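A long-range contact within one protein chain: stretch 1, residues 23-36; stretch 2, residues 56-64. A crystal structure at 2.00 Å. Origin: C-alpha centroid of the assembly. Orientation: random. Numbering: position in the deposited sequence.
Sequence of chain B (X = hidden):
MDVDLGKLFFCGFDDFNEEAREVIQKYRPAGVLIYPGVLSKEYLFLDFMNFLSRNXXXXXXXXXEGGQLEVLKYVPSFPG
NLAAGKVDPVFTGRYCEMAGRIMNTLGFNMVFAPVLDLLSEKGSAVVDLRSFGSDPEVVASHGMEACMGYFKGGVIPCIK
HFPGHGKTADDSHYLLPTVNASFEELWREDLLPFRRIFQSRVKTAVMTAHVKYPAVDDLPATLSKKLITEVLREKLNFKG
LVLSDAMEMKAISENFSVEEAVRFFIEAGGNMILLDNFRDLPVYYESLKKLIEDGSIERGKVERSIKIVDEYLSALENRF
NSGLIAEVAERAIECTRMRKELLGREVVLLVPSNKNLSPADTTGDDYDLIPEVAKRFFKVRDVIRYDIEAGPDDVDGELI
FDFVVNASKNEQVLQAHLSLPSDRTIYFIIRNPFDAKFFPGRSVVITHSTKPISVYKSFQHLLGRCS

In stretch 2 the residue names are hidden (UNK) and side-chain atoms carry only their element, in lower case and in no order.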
ATOM      1  N   VAL B  23      -7.316  -3.005  27.845  1.00 14.52           N
ATOM      2  CA  VAL B  23      -8.758  -2.836  27.588  1.00 16.68           C
ATOM      3  C   VAL B  23      -9.278  -3.981  26.748  1.00 18.08           C
ATOM      4  O   VAL B  23     -10.297  -4.576  27.082  1.00 17.49           O
ATOM      5  CB  VAL B  23      -9.090  -1.517  26.888  1.00 16.64           C
ATOM      6  CG1 VAL B  23     -10.558  -1.494  26.452  1.00 15.94           C
ATOM      7  CG2 VAL B  23      -8.773  -0.374  27.792  1.00 16.71           C
ATOM      8  N   ILE B  24      -8.540  -4.318  25.685  1.00 16.85           N
ATOM      9  CA  ILE B  24      -8.980  -5.384  24.786  1.00 18.09           C
ATOM     10  C   ILE B  24      -9.097  -6.691  25.548  1.00 18.34           C
ATOM     11  O   ILE B  24     -10.087  -7.422  25.406  1.00 17.15           O
ATOM     12  CB  ILE B  24      -8.020  -5.565  23.606  1.00 13.95           C
ATOM     13  CG1 ILE B  24      -8.165  -4.411  22.625  1.00 16.27           C
ATOM     14  CG2 ILE B  24      -8.342  -6.811  22.839  1.00 12.70           C
ATOM     15  CD1 ILE B  24      -7.166  -4.472  21.458  1.00 13.49           C
ATOM     16  N   GLN B  25      -8.111  -6.964  26.401  1.00 19.38           N
ATOM     17  CA  GLN B  25      -8.097  -8.236  27.135  1.00 21.75           C
ATOM     18  C   GLN B  25      -9.119  -8.264  28.261  1.00 16.57           C
ATOM     19  O   GLN B  25      -9.697  -9.305  28.563  1.00 16.24           O
ATOM     20  CB  GLN B  25      -6.695  -8.546  27.663  1.00 20.66           C
ATOM     21  CG  GLN B  25      -5.789  -9.058  26.568  1.00 22.86           C
ATOM     22  CD  GLN B  25      -4.384  -9.449  27.039  1.00 24.41           C
ATOM     23  OE1 GLN B  25      -3.781  -8.797  27.896  1.00 26.08           O
ATOM     24  NE2 GLN B  25      -3.867 -10.522  26.469  1.00 20.63           N
ATOM     25  N   LYS B  26      -9.340  -7.130  28.900  1.00 19.88           N
ATOM     26  CA  LYS B  26     -10.347  -7.059  29.947  1.00 19.80           C
ATOM     27  C   LYS B  26     -11.783  -7.156  29.409  1.00 20.32           C
ATOM     28  O   LYS B  26     -12.577  -7.918  29.949  1.00 20.50           O
ATOM     29  CB  LYS B  26     -10.200  -5.780  30.769  1.00 21.58           C
ATOM     30  CG  LYS B  26     -11.178  -5.748  31.968  1.00 20.06           C
ATOM     31  CD  LYS B  26     -10.945  -4.528  32.855  1.00 21.16           C
ATOM     32  CE  LYS B  26     -11.868  -4.579  34.066  1.00 25.16           C
ATOM     33  NZ  LYS B  26     -11.588  -3.495  35.051  1.00 34.96           N
ATOM     34  N   TYR B  27     -12.116  -6.403  28.355  1.00 17.38           N
ATOM     35  CA  TYR B  27     -13.516  -6.311  27.915  1.00 19.53           C
ATOM     36  C   TYR B  27     -13.898  -7.147  26.706  1.00 18.18           C
ATOM     37  O   TYR B  27     -15.087  -7.348  26.455  1.00 18.53           O
ATOM     38  CB  TYR B  27     -13.865  -4.852  27.645  1.00 18.54           C
ATOM     39  CG  TYR B  27     -13.745  -4.017  28.887  1.00 17.05           C
ATOM     40  CD1 TYR B  27     -14.750  -4.003  29.845  1.00 17.12           C
ATOM     41  CD2 TYR B  27     -12.573  -3.307  29.155  1.00 18.99           C
ATOM     42  CE1 TYR B  27     -14.616  -3.229  31.008  1.00 16.02           C
ATOM     43  CE2 TYR B  27     -12.439  -2.542  30.298  1.00 17.20           C
ATOM     44  CZ  TYR B  27     -13.455  -2.505  31.214  1.00 16.97           C
ATOM     45  OH  TYR B  27     -13.284  -1.740  32.355  1.00 21.26           O
ATOM     46  N   ARG B  28     -12.902  -7.613  25.961  1.00 15.82           N
ATOM     47  CA  ARG B  28     -13.119  -8.414  24.750  1.00 17.10           C
ATOM     48  C   ARG B  28     -14.133  -7.714  23.786  1.00 16.70           C
ATOM     49  O   ARG B  28     -15.159  -8.304  23.409  1.00 17.51           O
ATOM     50  CB  ARG B  28     -13.650  -9.811  25.116  1.00 17.87           C
ATOM     51  CG  ARG B  28     -12.831 -10.605  26.145  1.00 20.18           C
ATOM     52  CD  ARG B  28     -11.402 -10.881  25.716  1.00 27.86           C
ATOM     53  NE  ARG B  28     -10.604 -11.397  26.840  1.00 37.15           N
ATOM     54  CZ  ARG B  28      -9.331 -11.788  26.755  1.00 34.73           C
ATOM     55  NH1 ARG B  28      -8.706 -11.749  25.582  1.00 32.91           N
ATOM     56  NH2 ARG B  28      -8.687 -12.221  27.841  1.00 32.06           N
ATOM     57  N   PRO B  29     -13.843  -6.469  23.361  1.00 14.63           N
ATOM     58  CA  PRO B  29     -14.738  -5.908  22.346  1.00 15.14           C
ATOM     59  C   PRO B  29     -14.685  -6.757  21.107  1.00 14.05           C
ATOM     60  O   PRO B  29     -13.584  -7.213  20.763  1.00 17.80           O
ATOM     61  CB  PRO B  29     -14.153  -4.523  22.067  1.00 13.62           C
ATOM     62  CG  PRO B  29     -12.688  -4.662  22.465  1.00 16.77           C
ATOM     63  CD  PRO B  29     -12.681  -5.607  23.619  1.00 15.59           C
ATOM     64  N   ALA B  30     -15.810  -6.929  20.424  1.00 11.80           N
ATOM     65  CA  ALA B  30     -15.832  -7.779  19.255  1.00 12.88           C
ATOM     66  C   ALA B  30     -15.302  -7.028  18.040  1.00 10.83           C
ATOM     67  O   ALA B  30     -14.818  -7.656  17.078  1.00 10.11           O
ATOM     68  CB  ALA B  30     -17.252  -8.289  18.993  1.00 13.60           C
ATOM     69  N   GLY B  31     -15.325  -5.697  18.093  1.00 10.36           N
ATOM     70  CA  GLY B  31     -14.949  -4.900  16.936  1.00  9.58           C
ATOM     71  C   GLY B  31     -13.789  -3.938  17.172  1.00 10.98           C
ATOM     72  O   GLY B  31     -13.725  -3.286  18.230  1.00 10.21           O
ATOM     73  N   VAL B  32     -12.890  -3.847  16.173  1.00  8.33           N
ATOM     74  CA  VAL B  32     -11.701  -3.024  16.242  1.00  7.91           C
ATOM     75  C   VAL B  32     -11.688  -2.165  14.987  1.00  8.25           C
ATOM     76  O   VAL B  32     -11.712  -2.674  13.852  1.00  8.94           O
ATOM     77  CB  VAL B  32     -10.374  -3.909  16.326  1.00  9.33           C
ATOM     78  CG1 VAL B  32      -9.103  -3.066  16.082  1.00  9.87           C
ATOM     79  CG2 VAL B  32     -10.267  -4.640  17.664  1.00 13.56           C
ATOM     80  N   LEU B  33     -11.683  -0.863  15.187  1.00  7.09           N
ATOM     81  CA  LEU B  33     -11.552   0.106  14.107  1.00  8.22           C
ATOM     82  C   LEU B  33     -10.191   0.721  14.297  1.00  8.76           C
ATOM     83  O   LEU B  33      -9.864   1.179  15.428  1.00  8.76           O
ATOM     84  CB  LEU B  33     -12.634   1.193  14.162  1.00  6.99           C
ATOM     85  CG  LEU B  33     -12.427   2.482  13.338  1.00  9.46           C
ATOM     86  CD1 LEU B  33     -12.245   2.160  11.852  1.00 10.61           C
ATOM     87  CD2 LEU B  33     -13.630   3.471  13.518  1.00  8.37           C
ATOM     88  N   ILE B  34      -9.397   0.711  13.229  1.00  8.47           N
ATOM     89  CA  ILE B  34      -8.031   1.146  13.320  1.00  7.18           C
ATOM     90  C   ILE B  34      -7.947   2.514  12.671  1.00  8.07           C
ATOM     91  O   ILE B  34      -8.287   2.687  11.495  1.00  8.34           O
ATOM     92  CB  ILE B  34      -7.048   0.142  12.643  1.00  9.58           C
ATOM     93  CG1 ILE B  34      -7.254  -1.273  13.195  1.00  6.57           C
ATOM     94  CG2 ILE B  34      -5.600   0.612  12.813  1.00  5.39           C
ATOM     95  CD1 ILE B  34      -6.326  -2.290  12.541  1.00  4.74           C
ATOM     96  N   TYR B  35      -7.517   3.486  13.468  1.00 10.67           N
ATOM     97  CA  TYR B  35      -7.436   4.867  13.020  1.00 10.23           C
ATOM     98  C   TYR B  35      -6.031   5.242  12.482  1.00 12.15           C
ATOM     99  O   TYR B  35      -5.066   4.507  12.665  1.00  9.63           O
ATOM    100  CB  TYR B  35      -7.851   5.763  14.179  1.00 12.31           C
ATOM    101  CG  TYR B  35      -9.367   5.917  14.385  1.00 14.89           C
ATOM    102  CD1 TYR B  35     -10.208   6.166  13.319  1.00 11.10           C
ATOM    103  CD2 TYR B  35      -9.934   5.861  15.673  1.00 13.24           C
ATOM    104  CE1 TYR B  35     -11.595   6.333  13.510  1.00 12.75           C
ATOM    105  CE2 TYR B  35     -11.320   6.023  15.880  1.00 12.41           C
ATOM    106  CZ  TYR B  35     -12.146   6.259  14.790  1.00 13.01           C
ATOM    107  OH  TYR B  35     -13.522   6.432  14.969  1.00 13.43           O
ATOM    108  N   PRO B  36      -5.914   6.392  11.791  1.00 15.28           N
ATOM    109  CA  PRO B  36      -4.583   6.813  11.334  1.00 12.97           C
ATOM    110  C   PRO B  36      -3.478   6.914  12.418  1.00 16.31           C
ATOM    111  O   PRO B  36      -2.294   6.722  12.108  1.00  8.30           O
ATOM    112  CB  PRO B  36      -4.867   8.188  10.732  1.00 12.85           C
ATOM    113  CG  PRO B  36      -6.267   8.072  10.225  1.00 11.66           C
ATOM    114  CD  PRO B  36      -6.982   7.263  11.258  1.00 14.48           C
ATOM    115  N   UNK B  56      -8.108 -13.879  20.117  1.00 20.91           N
ATOM    116  CA  UNK B  56      -9.485 -14.214  19.779  1.00 18.08           C
ATOM    117  C   UNK B  56      -9.984 -13.714  18.426  1.00 17.34           C
ATOM    118  O   UNK B  56      -9.209 -13.295  17.568  1.00 21.03           O
ATOM    119  N   UNK B  57     -11.285 -13.798  18.219  1.00 19.61           N
ATOM    120  CA  UNK B  57     -11.906 -13.351  16.972  1.00 23.54           C
ATOM    121  C   UNK B  57     -12.336 -11.903  17.101  1.00 17.82           C
ATOM    122  O   UNK B  57     -12.950 -11.533  18.105  1.00 15.16           O
ATOM    123  n   UNK B  57     -16.993 -16.668  15.891  1.00 48.51           N
ATOM    124  c   UNK B  57     -13.129 -14.215  16.623  1.00 28.85           C
ATOM    125  c   UNK B  57     -16.467 -16.284  17.053  1.00 51.35           C
ATOM    126  c   UNK B  57     -14.165 -16.456  16.127  1.00 40.91           C
ATOM    127  c   UNK B  57     -12.847 -15.694  16.339  1.00 33.07           C
ATOM    128  n   UNK B  57     -15.143 -16.170  17.186  1.00 43.65           N
ATOM    129  n   UNK B  57     -17.272 -16.007  18.078  1.00 51.25           N
ATOM    130  N   UNK B  58     -11.980 -11.078  16.113  1.00 11.12           N
ATOM    131  CA  UNK B  58     -12.379  -9.690  16.104  1.00  8.66           C
ATOM    132  C   UNK B  58     -12.901  -9.363  14.717  1.00 10.60           C
ATOM    133  O   UNK B  58     -12.397  -9.896  13.737  1.00 10.17           O
ATOM    134  c   UNK B  58     -11.225  -8.745  16.413  1.00  7.85           C
ATOM    135  c   UNK B  58     -10.952  -8.325  18.867  1.00  8.18           C
ATOM    136  c   UNK B  58      -9.430  -9.872  17.774  1.00 12.85           C
ATOM    137  c   UNK B  58      -8.755 -10.075  18.971  1.00 11.76           C
ATOM    138  c   UNK B  58      -9.179  -9.403  20.130  1.00 12.93           C
ATOM    139  c   UNK B  58     -10.295  -8.520  20.063  1.00 10.41           C
ATOM    140  c   UNK B  58     -10.540  -8.999  17.711  1.00 10.60           C
ATOM    141  N   UNK B  59     -13.883  -8.465  14.643  1.00  8.98           N
ATOM    142  CA  UNK B  59     -14.207  -7.759  13.420  1.00  9.49           C
ATOM    143  C   UNK B  59     -13.245  -6.575  13.344  1.00 10.42           C
ATOM    144  O   UNK B  59     -13.213  -5.750  14.275  1.00  8.82           O
ATOM    145  c   UNK B  59     -18.035  -8.011  13.981  1.00 10.38           C
ATOM    146  c   UNK B  59     -16.012  -6.583  12.063  1.00  6.86           C
ATOM    147  c   UNK B  59     -15.686  -7.252  13.410  1.00 10.10           C
ATOM    148  c   UNK B  59     -16.629  -8.421  13.692  1.00 12.34           C
ATOM    149  N   UNK B  60     -12.467  -6.498  12.256  1.00 10.73           N
ATOM    150  CA  UNK B  60     -11.420  -5.489  12.105  1.00 10.24           C
ATOM    151  C   UNK B  60     -11.747  -4.605  10.919  1.00 10.35           C
ATOM    152  O   UNK B  60     -11.892  -5.108   9.789  1.00 11.40           O
ATOM    153  c   UNK B  60      -8.906  -5.007  11.712  1.00  7.35           C
ATOM    154  c   UNK B  60      -9.613  -7.064  13.011  1.00 10.15           C
ATOM    155  c   UNK B  60      -9.981  -6.113  11.877  1.00 10.33           C
ATOM    156  N   UNK B  61     -11.848  -3.293  11.156  1.00  7.31           N
ATOM    157  CA  UNK B  61     -12.393  -2.420  10.150  1.00  7.59           C
ATOM    158  C   UNK B  61     -11.540  -1.156   9.976  1.00  8.72           C
ATOM    159  O   UNK B  61     -10.732  -0.793  10.849  1.00  8.65           O
ATOM    160  o   UNK B  61     -14.521  -1.496   9.435  1.00  6.22           O
ATOM    161  c   UNK B  61     -13.847  -2.038  10.547  1.00  7.67           C
ATOM    162  N   UNK B  62     -11.760  -0.462   8.864  1.00  9.10           N
ATOM    163  CA  UNK B  62     -11.177   0.854   8.628  1.00  9.92           C
ATOM    164  C   UNK B  62     -12.221   1.784   8.018  1.00 11.92           C
ATOM    165  O   UNK B  62     -13.281   1.316   7.543  1.00 10.09           O
ATOM    166  o   UNK B  62     -10.491   0.579   6.358  1.00  7.35           O
ATOM    167  c   UNK B  62      -9.989   0.760   7.680  1.00  8.08           C
ATOM    168  N   UNK B  63     -11.882   3.074   7.961  1.00  9.68           N
ATOM    169  CA  UNK B  63     -12.703   4.054   7.257  1.00 11.63           C
ATOM    170  C   UNK B  63     -12.188   4.323   5.850  1.00  9.87           C
ATOM    171  O   UNK B  63     -12.333   5.438   5.333  1.00  9.41           O
ATOM    172  c   UNK B  63     -12.761   5.402   7.995  1.00 11.47           C
ATOM    173  c   UNK B  63     -13.580   5.357   9.255  1.00 13.18           C
ATOM    174  o   UNK B  63     -13.283   6.155  10.176  1.00 15.07           O
ATOM    175  o   UNK B  63     -14.542   4.575   9.307  1.00 11.51           O
ATOM    176  N   UNK B  64     -11.579   3.330   5.230  1.00  9.90           N
ATOM    177  CA  UNK B  64     -10.987   3.570   3.942  1.00  8.87           C
ATOM    178  C   UNK B  64     -12.031   3.528   2.843  1.00  9.41           C
ATOM    179  O   UNK B  64     -12.263   2.495   2.232  1.00  8.38           O
ATOM    180  c   UNK B  64      -9.265   2.791   1.120  1.00 10.05           C
ATOM    181  c   UNK B  64      -9.033   2.972   2.442  1.00  9.34           C
ATOM    182  n   UNK B  64      -8.258   3.428   0.438  1.00  9.22           N
ATOM    183  c   UNK B  64      -7.447   3.995   1.313  1.00 10.21           C
ATOM    184  c   UNK B  64      -9.838   2.577   3.642  1.00 11.08           C
ATOM    185  n   UNK B  64      -7.905   3.756   2.529  1.00  8.63           N
TER
HETATM  186  O   HOH W   1      -9.977   4.404   9.593  1.00 12.84           O

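Position 56 has no side-chain atoms and makes no contact with stretch 1. Its backbone angles, 102/-168°, would jam a CB against the preceding carbonyl oxygen, so the residue is glycine, G56. Position 57 carries three carbons, a nitrogen and then a carbon bearing two more nitrogens, a guanidinium group on an unbranched chain. This is arginine, R57; its side chain comes no nearer to stretch 1 than 6.8 Å, from R57 CB to A30 O, and its NH1 is hydrogen-bonded elsewhere in the structure.

At position 58 one carbon leads to a ring of six carbons with no further atom on it. The ring edge meets the backbone of the turn after the helix at P29 O, and the ring also packs against aliphatic carbons of I24 and V32, from helix and strand. The bare ring excludes tyrosine and identifies phenylalanine, F58. Its CD2 is 3.4 Å from P29 O and 3.9 Å from V32 CG2, and its CE2 lies 3.8 Å from I24 CG2.

Position 59 has four carbons, forked at the first, with one arm two carbons long: isoleucine, I59. Its backbone serves the pairing twice, I59 N donating to A30 O (2.7 Å) and I59 O accepting from V32 N (2.7 Å). Position 60 has a single carbon carrying two others, one of which touches the side chain of I34; this is valine, V60. It lies on the same face of the sheet as V32, and its CG1 is 3.8 Å from I34 CD1.

Position 61 shows one carbon and one oxygen, hence serine, S61. The hydroxyl is satisfied elsewhere in the structure, while the backbone continues the ladder: S61 N donates to V32 O (2.8 Å) and S61 O accepts from I34 N (3.1 Å). Position 62 has the same two atoms and is also serine, S62; L33 CD1 approaches its CA at 3.6 Å.

At position 63 two carbons end in a pair of oxygens, a carboxylate bonded directly to CB, with one oxygen near the edge of the Y35 ring: aspartate, D63. Its OD2 lies 3.7 Å from Y35 CE1. One water accepts from D63 N (2.8 Å) and donates to I34 O (3.1 Å), extending the link beyond the direct backbone bonds. Position 64 bears one carbon and a five-membered ring of three carbons and two nitrogens, so it is histidine, H64. It is out of reach of stretch 1, but H64 N donates to S62 OG (3.2 Å).

The contact is thus a parallel pairing of strand 31-34 with the strand that begins at I59, joined by four backbone hydrogen bonds in the register G31-I59, V32-V60 and L33-S61. Apolar packing reinforces it, with F58 tying the preceding helix to the strand through I24 and V32.

Stretch 2, residues 56-64: GRFIVSSDH
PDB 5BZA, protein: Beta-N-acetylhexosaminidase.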